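Side-chain contacts in hydrolase, haloacid dehalogenase-like family (Chlorobaculum tepidum, PDB 2HCF), which binds magnesium and probably acts as a hydrolase of the haloacid dehalogenase superfamily: residues 19-24 against 85-90; 53-58 against 70-75; 143-148 against 157-162. All coordinates share one frame; numbering follows the deposited sequence.

Contact 1: residues 19-24 against 85-90; sequences ESMNRR and ERARRE
With CG of M21 lodged between its backbone N and carbonyl carbon (chi1 62°) and the chain bent again at both later torsions, this selenomethionine folds its CE toward the end of helix 65-86. CE lands on the backbone where that helix stops: it lies 3.4 Å from the N of A87, the first residue to leave helical conformation. The same methyl meets the CB of A87 at 4.0 Å and the CB of R86 at 3.7 Å, so a single terminal group makes the apolar part of the contact. F83, on the same helix, also packs against M21.

R86 reaches the other way as an extended chain and passes alongside the start of helix 21-34. Its NH1 forms a salt bridge with D28 of that helix and also gives a hydrogen bond to a water at 3.1 Å, which in turn makes a weak bond to the carbonyl O of M21. Within 19-24, NH1 of R24 bonds to OG of S20 at 2.9 Å, the oxygen lying in the guanidinium plane. The arrangement belongs to the helical cap domain of the haloacid dehalogenase fold, its first helix packing against the end of its long one beside antiparallel strands 16-18 and 92-94.

Contact 2: residues 53-58 against 70-75; sequences IIYEVL and DKFDKA
The phenyl ring of F72 meets I54 and Y55 of helix 50-59 through its CD2 and CE2 atoms. Y55 comes closest: its CE2 lies 3.7 Å from CD2 of F72. The two ring planes are tilted by only 22°, but the rings are slid so far past each other, with centroids 5.6 Å apart, that they barely overlap. CE2 of Y55 thus sits against the CD2–CE2 bond of F72, the two side chains crossing at about a right angle.

I54 supplies the aliphatic half. Its CD1 approaches CE2 of F72 at 4.0 Å, and CG2 sits 4.1 Å from CD2 of the same ring, so both branches of the isoleucine rest against it. F72 carries its CG anti to the backbone N (chi1 -180°), which throws the ring out from its own helix and into the angle between I54 and Y55. The contact across these segments is wholly apolar, and the backbones stay well apart, the nearest CA atoms, those of I54 and F72, being 8.1 Å from each other. The Y55 ring has a second partner in R65, whose guanidinium makes a cation-pi interaction with it.

The pair joins helix 50-59 to the early part of helix 65-86, the next helix in the chain. I68 and A69 of the latter extend the same seam, with I68 against both I54 and Y55, while Y34 of helix 21-34 packs on L58 and A75, so three helices of the cap come together here.

Contact 3: residues 143-148 against 157-162; sequences ADDALD and LERARR
D145 and R159 face each other from opposite directions and join in a two-pronged, end-on salt bridge. NH2 of R159 donates to OD1 of D145 at 2.9 Å and almost straight (171°), while NH1 donates to OD2, also at 2.9 Å but more bent, at 150°. The carboxylate is turned 66° against the guanidinium, so both hydrogens arrive from above its plane even though OD1 stays at the edge of the arginine group. The pairing is thus doubly bonded but twisted, without the coplanar geometry of a flat bidentate pair.

Further bonds fix both ends. A water donates to OD1 of D145 at 2.7 Å and accepts a weak bond from NH1 of R159. OD2 of D145 also takes the backbone N of F142, and NH1 of R159 reaches the O of G140, which ties the arginine to the edge strand 140-141. R159 spans the gap as an extended chain from CG to NE, needed because the nearest CA atoms, those of D145 and R159, are 12.0 Å apart. Packing is slight: D145 and R159 are the only residues of the two segments that touch, with 83 Å² buried in all, and L152 and I155 of helix 152-164 flank D145.

This is a surface contact away from the magnesium site, linking the loop after edge strand 140-141 to the helix that follows it, within the strand-to-helix connection of the Rossmann-like haloacid dehalogenase core.

Overall arrangement
Contacts 1 and 2 both use helix 65-86, the first at its end and the second near its start, with centres about 20 Å apart. They pair it with helices 21-34 and 50-59, which follow each other in the chain, and contact 2 falls between the two segments of contact 1. Contact 3 comes later in sequence, beside edge strand 140-141 of the parallel sheet, and lies across the chain's centre from contact 1, their centres about 27 Å apart. Contacts 2 and 3 touch, CE2 of Y55 lying 4.0 Å from CD2 of L147. The first two thus lie within the helical cap, while the third belongs to the core whose D10, D12 and D178 bind magnesium, and the Y55–L147 touch joins cap to core.

Contact 1: residues 19-24 against 85-90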
ATOM      1  N   GLU A  19      -9.124  11.518   2.710  1.00 23.21           N
ATOM      2  CA  GLU A  19     -10.174  12.363   2.176  1.00 24.25           C
ATOM      3  C   GLU A  19      -9.928  12.633   0.671  1.00 24.21           C
ATOM      4  O   GLU A  19      -8.833  12.424   0.187  1.00 22.28           O
ATOM      5  CB  GLU A  19     -10.202  13.619   3.062  1.00 25.17           C
ATOM      6  CG  GLU A  19     -11.201  14.611   2.770  1.00 29.59           C
ATOM      7  CD  GLU A  19     -12.603  14.129   2.899  1.00 32.43           C
ATOM      8  OE1 GLU A  19     -13.096  13.975   4.039  1.00 37.65           O
ATOM      9  OE2 GLU A  19     -13.222  13.973   1.841  1.00 34.19           O
ATOM     10  N   SER A  20     -10.983  13.017  -0.065  1.00 25.02           N
ATOM     11  CA  SER A  20     -10.942  13.238  -1.548  1.00 25.34           C
ATOM     12  C   SER A  20      -9.929  14.288  -2.053  1.00 25.34           C
ATOM     13  O   SER A  20      -9.618  14.341  -3.248  1.00 24.82           O
ATOM     14  CB  SER A  20     -12.335  13.650  -2.054  1.00 25.87           C
ATOM     15  OG  SER A  20     -12.719  14.898  -1.479  1.00 25.97           O
HETATM   16  N   MSE A  21      -9.452  15.136  -1.154  1.00 25.17           N
HETATM   17  CA  MSE A  21      -8.310  16.007  -1.435  1.00 25.80           C
HETATM   18  C   MSE A  21      -7.093  15.280  -2.047  1.00 26.01           C
HETATM   19  O   MSE A  21      -6.346  15.870  -2.820  1.00 25.86           O
HETATM   20  CB  MSE A  21      -7.899  16.752  -0.155  1.00 25.29           C
HETATM   21  CG  MSE A  21      -7.434  15.864   0.993  1.00 25.04           C
HETATM   22 SE   MSE A  21      -5.537  15.376   0.938  0.75 21.99          SE
HETATM   23  CE  MSE A  21      -4.761  17.063   1.121  1.00 23.88           C
ATOM     24  N   ASN A  22      -6.893  14.007  -1.721  1.00 26.02           N
ATOM     25  CA  ASN A  22      -5.763  13.255  -2.285  1.00 25.70           C
ATOM     26  C   ASN A  22      -5.788  13.294  -3.817  1.00 24.86           C
ATOM     27  O   ASN A  22      -4.777  13.560  -4.462  1.00 24.87           O
ATOM     28  CB  ASN A  22      -5.779  11.804  -1.772  1.00 25.12           C
ATOM     29  CG  ASN A  22      -4.407  11.095  -1.884  1.00 27.83           C
ATOM     30  OD1 ASN A  22      -4.241   9.982  -1.368  1.00 30.38           O
ATOM     31  ND2 ASN A  22      -3.448  11.713  -2.561  1.00 27.09           N
ATOM     32  N   ARG A  23      -6.967  13.048  -4.383  1.00 24.56           N
ATOM     33  CA  ARG A  23      -7.153  13.048  -5.847  1.00 24.29           C
ATOM     34  C   ARG A  23      -6.890  14.444  -6.414  1.00 23.56           C
ATOM     35  O   ARG A  23      -6.324  14.595  -7.487  1.00 22.42           O
ATOM     36  CB  ARG A  23      -8.564  12.519  -6.201  1.00 24.65           C
ATOM     37  CG  ARG A  23      -9.126  12.963  -7.538  1.00 25.25           C
ATOM     38  N   ARG A  24      -7.254  15.460  -5.659  1.00 22.28           N
ATOM     39  CA  ARG A  24      -7.072  16.825  -6.099  1.00 23.33           C
ATOM     40  C   ARG A  24      -5.635  17.325  -5.977  1.00 21.37           C
ATOM     41  O   ARG A  24      -5.211  18.133  -6.776  1.00 19.68           O
ATOM     42  CB  ARG A  24      -8.037  17.728  -5.361  1.00 23.36           C
ATOM     43  CG  ARG A  24      -9.511  17.331  -5.664  1.00 26.35           C
ATOM     44  CD  ARG A  24     -10.524  18.420  -5.221  1.00 29.24           C
ATOM     45  NE  ARG A  24     -10.309  18.811  -3.818  1.00 33.43           N
ATOM     46  CZ  ARG A  24     -10.831  18.184  -2.765  1.00 34.81           C
ATOM     47  NH1 ARG A  24     -11.636  17.133  -2.921  1.00 36.99           N
ATOM     48  NH2 ARG A  24     -10.544  18.614  -1.541  1.00 35.38           N
ATOM     49  N   GLU A  85       2.063  19.385   2.178  1.00 26.14           N
ATOM     50  CA  GLU A  85       1.652  20.740   2.474  1.00 27.38           C
ATOM     51  C   GLU A  85       0.184  20.815   2.878  1.00 26.44           C
ATOM     52  O   GLU A  85      -0.169  21.535   3.789  1.00 26.25           O
ATOM     53  CB  GLU A  85       1.855  21.604   1.229  1.00 27.33           C
ATOM     54  CG  GLU A  85       1.866  23.081   1.495  1.00 29.99           C
ATOM     55  CD  GLU A  85       1.538  23.908   0.254  1.00 31.78           C
ATOM     56  OE1 GLU A  85       2.061  23.608  -0.860  1.00 37.71           O
ATOM     57  OE2 GLU A  85       0.747  24.877   0.406  1.00 38.48           O
ATOM     58  N   ARG A  86      -0.680  20.097   2.175  1.00 25.58           N
ATOM     59  CA  ARG A  86      -2.120  20.301   2.342  1.00 25.52           C
ATOM     60  C   ARG A  86      -2.793  19.330   3.310  1.00 25.01           C
ATOM     61  O   ARG A  86      -3.765  19.695   3.955  1.00 23.88           O
ATOM     62  CB  ARG A  86      -2.839  20.196   1.000  1.00 24.93           C
ATOM     63  CG  ARG A  86      -2.459  21.238  -0.008  1.00 26.71           C
ATOM     64  CD  ARG A  86      -3.291  21.004  -1.239  1.00 31.35           C
ATOM     65  NE  ARG A  86      -2.941  21.892  -2.339  1.00 33.41           N
ATOM     66  CZ  ARG A  86      -3.425  21.770  -3.576  1.00 33.68           C
ATOM     67  NH1 ARG A  86      -4.268  20.794  -3.885  1.00 32.56           N
ATOM     68  NH2 ARG A  86      -3.049  22.638  -4.505  1.00 35.66           N
ATOM     69  N   ALA A  87      -2.334  18.081   3.348  1.00 24.90           N
ATOM     70  CA  ALA A  87      -2.971  17.064   4.181  1.00 25.08           C
ATOM     71  C   ALA A  87      -2.923  17.437   5.672  1.00 24.76           C
ATOM     72  O   ALA A  87      -1.923  17.952   6.149  1.00 25.88           O
ATOM     73  CB  ALA A  87      -2.317  15.728   3.958  1.00 24.80           C
ATOM     74  N   ARG A  88      -4.015  17.183   6.391  1.00 24.69           N
ATOM     75  CA  ARG A  88      -4.088  17.363   7.839  1.00 24.50           C
ATOM     76  C   ARG A  88      -4.624  16.078   8.460  1.00 23.51           C
ATOM     77  O   ARG A  88      -5.202  15.231   7.768  1.00 21.63           O
ATOM     78  CB  ARG A  88      -5.036  18.510   8.215  1.00 25.47           C
ATOM     79  CG  ARG A  88      -4.721  19.894   7.602  1.00 28.29           C
ATOM     80  CD  ARG A  88      -3.453  20.513   8.182  1.00 31.77           C
ATOM     81  NE  ARG A  88      -3.176  21.855   7.640  1.00 33.75           N
ATOM     82  CZ  ARG A  88      -2.255  22.158   6.713  1.00 36.82           C
ATOM     83  NH1 ARG A  88      -1.479  21.222   6.171  1.00 37.96           N
ATOM     84  NH2 ARG A  88      -2.111  23.425   6.313  1.00 36.57           N
ATOM     85  N   ARG A  89      -4.459  15.952   9.778  1.00 22.78           N
ATOM     86  CA  ARG A  89      -4.905  14.760  10.513  1.00 22.62           C
ATOM     87  C   ARG A  89      -6.358  14.443  10.205  1.00 22.35           C
ATOM     88  O   ARG A  89      -6.732  13.301  10.031  1.00 21.70           O
ATOM     89  CB  ARG A  89      -4.744  14.994  12.016  1.00 22.95           C
ATOM     90  CG  ARG A  89      -5.320  13.884  12.894  1.00 24.41           C
ATOM     91  CD  ARG A  89      -4.680  12.529  12.599  1.00 25.01           C
ATOM     92  NE  ARG A  89      -5.253  11.447  13.400  1.00 25.17           N
ATOM     93  CZ  ARG A  89      -6.241  10.640  13.008  1.00 24.18           C
ATOM     94  NH1 ARG A  89      -6.809  10.772  11.820  1.00 24.09           N
ATOM     95  NH2 ARG A  89      -6.686   9.698  13.829  1.00 23.73           N
ATOM     96  N   GLU A  90      -7.160  15.491  10.075  1.00 22.48           N
ATOM     97  CA  GLU A  90      -8.598  15.348   9.813  1.00 23.06           C
ATOM     98  C   GLU A  90      -8.938  14.753   8.449  1.00 22.04           C
ATOM     99  O   GLU A  90     -10.096  14.372   8.200  1.00 21.96           O
ATOM    100  CB  GLU A  90      -9.274  16.703   9.954  1.00 23.52           C
ATOM    101  CG  GLU A  90      -9.282  17.234  11.397  1.00 26.64           C
ATOM    102  CD  GLU A  90      -7.941  17.810  11.889  1.00 29.84           C
ATOM    103  OE1 GLU A  90      -7.073  18.164  11.060  1.00 30.73           O
ATOM    104  OE2 GLU A  90      -7.753  17.899  13.133  1.00 34.58           O
TER
HETATM  105  O   HOH W   1      -6.406  19.280  -2.194  1.00 36.14           O

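Contact 2: residues 53-58 against 70-75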
ATOM      1  N   ILE A  53      -0.668   5.152 -12.093  1.00 17.82           N
ATOM      2  CA  ILE A  53      -1.791   6.079 -12.143  1.00 17.90           C
ATOM      3  C   ILE A  53      -1.408   7.313 -12.969  1.00 17.21           C
ATOM      4  O   ILE A  53      -2.204   7.774 -13.766  1.00 16.90           O
ATOM      5  CB  ILE A  53      -2.232   6.515 -10.723  1.00 17.69           C
ATOM      6  CG1 ILE A  53      -2.810   5.311  -9.958  1.00 18.67           C
ATOM      7  CG2 ILE A  53      -3.280   7.626 -10.827  1.00 18.72           C
ATOM      8  CD1 ILE A  53      -3.006   5.597  -8.443  1.00 18.93           C
ATOM      9  N   ILE A  54      -0.183   7.817 -12.784  1.00 17.71           N
ATOM     10  CA  ILE A  54       0.308   8.981 -13.529  1.00 17.80           C
ATOM     11  C   ILE A  54       0.335   8.670 -14.997  1.00 17.93           C
ATOM     12  O   ILE A  54      -0.159   9.461 -15.786  1.00 17.55           O
ATOM     13  CB  ILE A  54       1.679   9.461 -13.016  1.00 18.80           C
ATOM     14  CG1 ILE A  54       1.502  10.012 -11.595  1.00 17.78           C
ATOM     15  CG2 ILE A  54       2.310  10.493 -13.962  1.00 18.68           C
ATOM     16  CD1 ILE A  54       2.808  10.367 -10.851  1.00 18.80           C
ATOM     17  N   TYR A  55       0.879   7.511 -15.369  1.00 17.71           N
ATOM     18  CA  TYR A  55       0.916   7.119 -16.788  1.00 18.04           C
ATOM     19  C   TYR A  55      -0.480   6.950 -17.373  1.00 18.55           C
ATOM     20  O   TYR A  55      -0.719   7.369 -18.508  1.00 18.77           O
ATOM     21  CB  TYR A  55       1.783   5.853 -17.031  1.00 17.91           C
ATOM     22  CG  TYR A  55       3.284   6.139 -17.113  1.00 16.64           C
ATOM     23  CD1 TYR A  55       3.891   6.499 -18.315  1.00 19.10           C
ATOM     24  CD2 TYR A  55       4.092   6.060 -15.985  1.00 16.38           C
ATOM     25  CE1 TYR A  55       5.254   6.778 -18.378  1.00 17.86           C
ATOM     26  CE2 TYR A  55       5.450   6.319 -16.039  1.00 17.84           C
ATOM     27  CZ  TYR A  55       6.025   6.695 -17.237  1.00 19.72           C
ATOM     28  OH  TYR A  55       7.379   6.962 -17.256  1.00 21.12           O
ATOM     29  N   GLU A  56      -1.393   6.360 -16.616  1.00 19.67           N
ATOM     30  CA  GLU A  56      -2.732   6.090 -17.110  1.00 20.46           C
ATOM     31  C   GLU A  56      -3.498   7.377 -17.379  1.00 19.01           C
ATOM     32  O   GLU A  56      -3.920   7.603 -18.486  1.00 18.50           O
ATOM     33  CB  GLU A  56      -3.525   5.157 -16.185  1.00 20.84           C
ATOM     34  CG  GLU A  56      -4.914   4.818 -16.774  1.00 22.36           C
ATOM     35  CD  GLU A  56      -5.607   3.622 -16.117  1.00 25.36           C
ATOM     36  OE1 GLU A  56      -5.017   2.961 -15.224  1.00 31.52           O
ATOM     37  OE2 GLU A  56      -6.761   3.340 -16.515  1.00 30.65           O
ATOM     38  N   VAL A  57      -3.623   8.246 -16.396  1.00 18.78           N
ATOM     39  CA  VAL A  57      -4.457   9.446 -16.574  1.00 18.27           C
ATOM     40  C   VAL A  57      -3.932  10.413 -17.650  1.00 17.93           C
ATOM     41  O   VAL A  57      -4.725  11.101 -18.316  1.00 17.01           O
ATOM     42  CB  VAL A  57      -4.690  10.172 -15.235  1.00 18.55           C
ATOM     43  CG1 VAL A  57      -5.257   9.192 -14.202  1.00 19.44           C
ATOM     44  CG2 VAL A  57      -3.424  10.805 -14.736  1.00 19.56           C
ATOM     45  N   LEU A  58      -2.604  10.463 -17.813  1.00 17.03           N
ATOM     46  CA  LEU A  58      -1.965  11.254 -18.853  1.00 16.81           C
ATOM     47  C   LEU A  58      -2.052  10.587 -20.205  1.00 17.88           C
ATOM     48  O   LEU A  58      -2.328  11.245 -21.220  1.00 18.09           O
ATOM     49  CB  LEU A  58      -0.506  11.561 -18.508  1.00 17.03           C
ATOM     50  CG  LEU A  58      -0.354  12.463 -17.264  1.00 17.10           C
ATOM     51  CD1 LEU A  58       1.113  12.677 -16.928  1.00 18.66           C
ATOM     52  CD2 LEU A  58      -1.057  13.787 -17.464  1.00 18.80           C
ATOM     53  N   ASP A  70       9.579  11.868 -19.351  1.00 21.06           N
ATOM     54  CA  ASP A  70      10.480  13.010 -19.318  1.00 21.06           C
ATOM     55  C   ASP A  70      10.306  13.919 -18.103  1.00 20.92           C
ATOM     56  O   ASP A  70      11.278  14.516 -17.644  1.00 20.46           O
ATOM     57  CB  ASP A  70      10.330  13.865 -20.579  1.00 21.26           C
ATOM     58  CG  ASP A  70      11.432  14.904 -20.703  1.00 21.71           C
ATOM     59  OD1 ASP A  70      12.616  14.525 -20.707  1.00 22.41           O
ATOM     60  OD2 ASP A  70      11.132  16.103 -20.794  1.00 23.00           O
ATOM     61  N   LYS A  71       9.075  14.079 -17.622  1.00 20.79           N
ATOM     62  CA  LYS A  71       8.814  14.935 -16.468  1.00 20.67           C
ATOM     63  C   LYS A  71       8.275  14.164 -15.263  1.00 20.02           C
ATOM     64  O   LYS A  71       7.812  14.758 -14.312  1.00 18.64           O
ATOM     65  CB  LYS A  71       7.827  16.031 -16.831  1.00 21.30           C
ATOM     66  CG  LYS A  71       8.269  16.969 -17.958  1.00 21.70           C
ATOM     67  CD  LYS A  71       7.249  18.115 -18.055  1.00 22.72           C
ATOM     68  CE  LYS A  71       7.521  19.089 -19.174  1.00 24.87           C
ATOM     69  NZ  LYS A  71       6.294  19.967 -19.508  1.00 26.29           N
ATOM     70  N   PHE A  72       8.351  12.845 -15.311  1.00 19.66           N
ATOM     71  CA  PHE A  72       7.768  11.999 -14.264  1.00 19.85           C
ATOM     72  C   PHE A  72       8.330  12.333 -12.881  1.00 20.16           C
ATOM     73  O   PHE A  72       7.568  12.558 -11.932  1.00 19.76           O
ATOM     74  CB  PHE A  72       7.973  10.507 -14.585  1.00 19.85           C
ATOM     75  CG  PHE A  72       7.392   9.588 -13.558  1.00 19.63           C
ATOM     76  CD1 PHE A  72       8.122   9.259 -12.415  1.00 20.93           C
ATOM     77  CD2 PHE A  72       6.119   9.074 -13.702  1.00 19.42           C
ATOM     78  CE1 PHE A  72       7.613   8.406 -11.447  1.00 21.09           C
ATOM     79  CE2 PHE A  72       5.597   8.233 -12.720  1.00 20.14           C
ATOM     80  CZ  PHE A  72       6.370   7.894 -11.597  1.00 20.69           C
ATOM     81  N   ASP A  73       9.656  12.395 -12.757  1.00 20.52           N
ATOM     82  CA  ASP A  73      10.262  12.638 -11.436  1.00 20.99           C
ATOM     83  C   ASP A  73       9.830  13.971 -10.858  1.00 20.55           C
ATOM     84  O   ASP A  73       9.519  14.055  -9.672  1.00 20.05           O
ATOM     85  CB  ASP A  73      11.796  12.527 -11.477  1.00 21.66           C
ATOM     86  CG  ASP A  73      12.280  11.108 -11.757  1.00 25.63           C
ATOM     87  OD1 ASP A  73      11.590  10.121 -11.419  1.00 32.05           O
ATOM     88  OD2 ASP A  73      13.370  10.968 -12.365  1.00 33.09           O
ATOM     89  N   LYS A  74       9.771  15.013 -11.688  1.00 20.14           N
ATOM     90  CA  LYS A  74       9.251  16.301 -11.217  1.00 20.25           C
ATOM     91  C   LYS A  74       7.766  16.236 -10.793  1.00 19.77           C
ATOM     92  O   LYS A  74       7.376  16.828  -9.799  1.00 18.88           O
ATOM     93  CB  LYS A  74       9.461  17.385 -12.273  1.00 21.63           C
ATOM     94  CG  LYS A  74       8.869  18.725 -11.875  1.00 24.88           C
ATOM     95  CD  LYS A  74       9.749  19.900 -12.209  1.00 29.40           C
ATOM     96  CE  LYS A  74       9.337  21.127 -11.349  1.00 29.71           C
ATOM     97  NZ  LYS A  74       9.575  20.929  -9.858  1.00 30.03           N
ATOM     98  N   ALA A  75       6.950  15.518 -11.559  1.00 19.30           N
ATOM     99  CA  ALA A  75       5.543  15.273 -11.185  1.00 19.52           C
ATOM    100  C   ALA A  75       5.447  14.557  -9.839  1.00 19.17           C
ATOM    101  O   ALA A  75       4.673  14.962  -8.964  1.00 18.25           O
ATOM    102  CB  ALA A  75       4.836  14.467 -12.270  1.00 18.78           C
TER

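Contact 3: residues 143-148 against 157-162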
ATOM      1  N   ALA A 143       5.925   2.595  -4.403  1.00 19.80           N
ATOM      2  CA  ALA A 143       5.827   3.011  -5.818  1.00 19.90           C
ATOM      3  C   ALA A 143       7.131   3.602  -6.356  1.00 19.85           C
ATOM      4  O   ALA A 143       7.313   3.726  -7.568  1.00 20.49           O
ATOM      5  CB  ALA A 143       4.683   3.986  -6.045  1.00 20.18           C
ATOM      6  N   ASP A 144       8.045   3.965  -5.471  1.00 19.95           N
ATOM      7  CA  ASP A 144       9.387   4.333  -5.926  1.00 20.50           C
ATOM      8  C   ASP A 144      10.112   3.172  -6.597  1.00 20.33           C
ATOM      9  O   ASP A 144      11.033   3.377  -7.386  1.00 19.77           O
ATOM     10  CB  ASP A 144      10.200   4.863  -4.774  1.00 20.77           C
ATOM     11  CG  ASP A 144       9.389   5.779  -3.892  1.00 21.91           C
ATOM     12  OD1 ASP A 144       8.590   5.236  -3.122  1.00 23.38           O
ATOM     13  OD2 ASP A 144       9.529   7.020  -3.962  1.00 27.84           O
ATOM     14  N   ASP A 145       9.678   1.958  -6.300  1.00 20.32           N
ATOM     15  CA  ASP A 145      10.412   0.753  -6.696  1.00 20.68           C
ATOM     16  C   ASP A 145       9.941   0.097  -7.981  1.00 21.70           C
ATOM     17  O   ASP A 145      10.697  -0.658  -8.600  1.00 20.17           O
ATOM     18  CB  ASP A 145      10.343  -0.270  -5.564  1.00 21.21           C
ATOM     19  CG  ASP A 145      10.967   0.237  -4.276  1.00 21.14           C
ATOM     20  OD1 ASP A 145      12.065   0.813  -4.352  1.00 25.14           O
ATOM     21  OD2 ASP A 145      10.374   0.060  -3.184  1.00 20.81           O
ATOM     22  N   ALA A 146       8.695   0.352  -8.369  1.00 22.35           N
ATOM     23  CA  ALA A 146       8.138  -0.245  -9.578  1.00 22.68           C
ATOM     24  C   ALA A 146       6.816   0.371  -9.997  1.00 23.00           C
ATOM     25  O   ALA A 146       6.101   0.934  -9.191  1.00 23.23           O
ATOM     26  CB  ALA A 146       7.943  -1.737  -9.378  1.00 23.27           C
ATOM     27  N   LEU A 147       6.482   0.194 -11.278  1.00 23.25           N
ATOM     28  CA  LEU A 147       5.177   0.580 -11.804  1.00 23.74           C
ATOM     29  C   LEU A 147       4.184  -0.580 -11.666  1.00 23.46           C
ATOM     30  O   LEU A 147       2.987  -0.360 -11.652  1.00 23.65           O
ATOM     31  CB  LEU A 147       5.286   0.985 -13.290  1.00 24.08           C
ATOM     32  CG  LEU A 147       6.157   2.201 -13.658  1.00 25.38           C
ATOM     33  CD1 LEU A 147       6.320   2.280 -15.181  1.00 26.81           C
ATOM     34  CD2 LEU A 147       5.596   3.504 -13.136  1.00 25.56           C
ATOM     35  N   ASP A 148       4.701  -1.810 -11.562  1.00 23.33           N
ATOM     36  CA  ASP A 148       3.882  -3.022 -11.468  1.00 23.05           C
ATOM     37  C   ASP A 148       3.943  -3.608 -10.060  1.00 22.33           C
ATOM     38  O   ASP A 148       5.045  -3.923  -9.561  1.00 21.86           O
ATOM     39  CB  ASP A 148       4.417  -4.040 -12.452  1.00 23.53           C
ATOM     40  CG  ASP A 148       3.692  -5.378 -12.378  1.00 25.67           C
ATOM     41  OD1 ASP A 148       2.755  -5.523 -11.560  1.00 25.78           O
ATOM     42  OD2 ASP A 148       4.059  -6.274 -13.177  1.00 27.34           O
ATOM     43  N   LEU A 157      10.814  -8.919   0.003  1.00 17.49           N
ATOM     44  CA  LEU A 157      11.440 -10.129   0.557  1.00 17.69           C
ATOM     45  C   LEU A 157      12.982  -9.989   0.667  1.00 17.97           C
ATOM     46  O   LEU A 157      13.586 -10.287   1.708  1.00 17.92           O
ATOM     47  CB  LEU A 157      11.055 -11.349  -0.280  1.00 18.50           C
ATOM     48  CG  LEU A 157      11.652 -12.663   0.208  1.00 18.27           C
ATOM     49  CD1 LEU A 157      11.279 -12.958   1.648  1.00 18.58           C
ATOM     50  CD2 LEU A 157      11.189 -13.765  -0.706  1.00 18.68           C
ATOM     51  N   GLU A 158      13.610  -9.482  -0.389  1.00 17.74           N
ATOM     52  CA  GLU A 158      15.058  -9.254  -0.395  1.00 17.62           C
ATOM     53  C   GLU A 158      15.484  -8.293   0.707  1.00 16.68           C
ATOM     54  O   GLU A 158      16.469  -8.546   1.405  1.00 16.00           O
ATOM     55  CB  GLU A 158      15.498  -8.731  -1.736  1.00 17.56           C
ATOM     56  CG  GLU A 158      16.978  -8.760  -1.962  1.00 20.03           C
ATOM     57  CD  GLU A 158      17.323  -8.442  -3.394  1.00 21.12           C
ATOM     58  OE1 GLU A 158      17.012  -7.314  -3.831  1.00 22.75           O
ATOM     59  OE2 GLU A 158      17.846  -9.350  -4.104  1.00 25.92           O
ATOM     60  N   ARG A 159      14.748  -7.204   0.850  1.00 16.52           N
ATOM     61  CA  ARG A 159      15.040  -6.221   1.896  1.00 17.05           C
ATOM     62  C   ARG A 159      14.888  -6.808   3.290  1.00 17.38           C
ATOM     63  O   ARG A 159      15.682  -6.518   4.180  1.00 18.40           O
ATOM     64  CB  ARG A 159      14.156  -4.969   1.733  1.00 16.74           C
ATOM     65  CG  ARG A 159      14.546  -4.143   0.524  1.00 16.38           C
ATOM     66  CD  ARG A 159      13.651  -2.904   0.316  1.00 17.89           C
ATOM     67  NE  ARG A 159      14.067  -2.227  -0.910  1.00 17.66           N
ATOM     68  CZ  ARG A 159      13.340  -1.361  -1.602  1.00 21.10           C
ATOM     69  NH1 ARG A 159      12.133  -0.982  -1.182  1.00 20.30           N
ATOM     70  NH2 ARG A 159      13.839  -0.881  -2.742  1.00 20.98           N
ATOM     71  N   ALA A 160      13.850  -7.604   3.502  1.00 17.69           N
ATOM     72  CA  ALA A 160      13.610  -8.193   4.822  1.00 18.20           C
ATOM     73  C   ALA A 160      14.763  -9.155   5.181  1.00 19.11           C
ATOM     74  O   ALA A 160      15.292  -9.140   6.288  1.00 19.06           O
ATOM     75  CB  ALA A 160      12.270  -8.922   4.822  1.00 18.10           C
ATOM     76  N   ARG A 161      15.135  -9.990   4.224  1.00 20.66           N
ATOM     77  CA  ARG A 161      16.218 -10.972   4.394  1.00 22.18           C
ATOM     78  C   ARG A 161      17.578 -10.294   4.717  1.00 22.11           C
ATOM     79  O   ARG A 161      18.327 -10.767   5.572  1.00 22.49           O
ATOM     80  CB  ARG A 161      16.268 -11.823   3.127  1.00 22.28           C
ATOM     81  CG  ARG A 161      17.241 -12.934   3.121  1.00 25.56           C
ATOM     82  CD  ARG A 161      17.100 -13.808   1.857  1.00 26.30           C
ATOM     83  NE  ARG A 161      18.295 -14.620   1.660  1.00 30.71           N
ATOM     84  CZ  ARG A 161      18.381 -15.685   0.862  1.00 32.68           C
ATOM     85  NH1 ARG A 161      17.344 -16.080   0.134  1.00 33.51           N
ATOM     86  NH2 ARG A 161      19.527 -16.363   0.792  1.00 32.49           N
ATOM     87  N   ARG A 162      17.864  -9.170   4.065  1.00 22.00           N
ATOM     88  CA  ARG A 162      19.084  -8.418   4.304  1.00 22.28           C
ATOM     89  C   ARG A 162      19.058  -7.759   5.690  1.00 22.65           C
ATOM     90  O   ARG A 162      20.097  -7.527   6.302  1.00 21.85           O
ATOM     91  CB  ARG A 162      19.289  -7.368   3.215  1.00 21.89           C
ATOM     92  CG  ARG A 162      19.742  -7.949   1.901  1.00 22.56           C
ATOM     93  CD  ARG A 162      19.678  -6.906   0.845  1.00 24.06           C
ATOM     94  NE  ARG A 162      20.143  -7.411  -0.432  1.00 25.85           N
ATOM     95  CZ  ARG A 162      20.003  -6.772  -1.592  1.00 25.88           C
ATOM     96  NH1 ARG A 162      19.398  -5.593  -1.675  1.00 29.24           N
ATOM     97  NH2 ARG A 162      20.486  -7.319  -2.677  1.00 26.77           N
TER
HETATM   98  O   HOH W   2      12.421   2.199  -2.075  1.00 25.35           O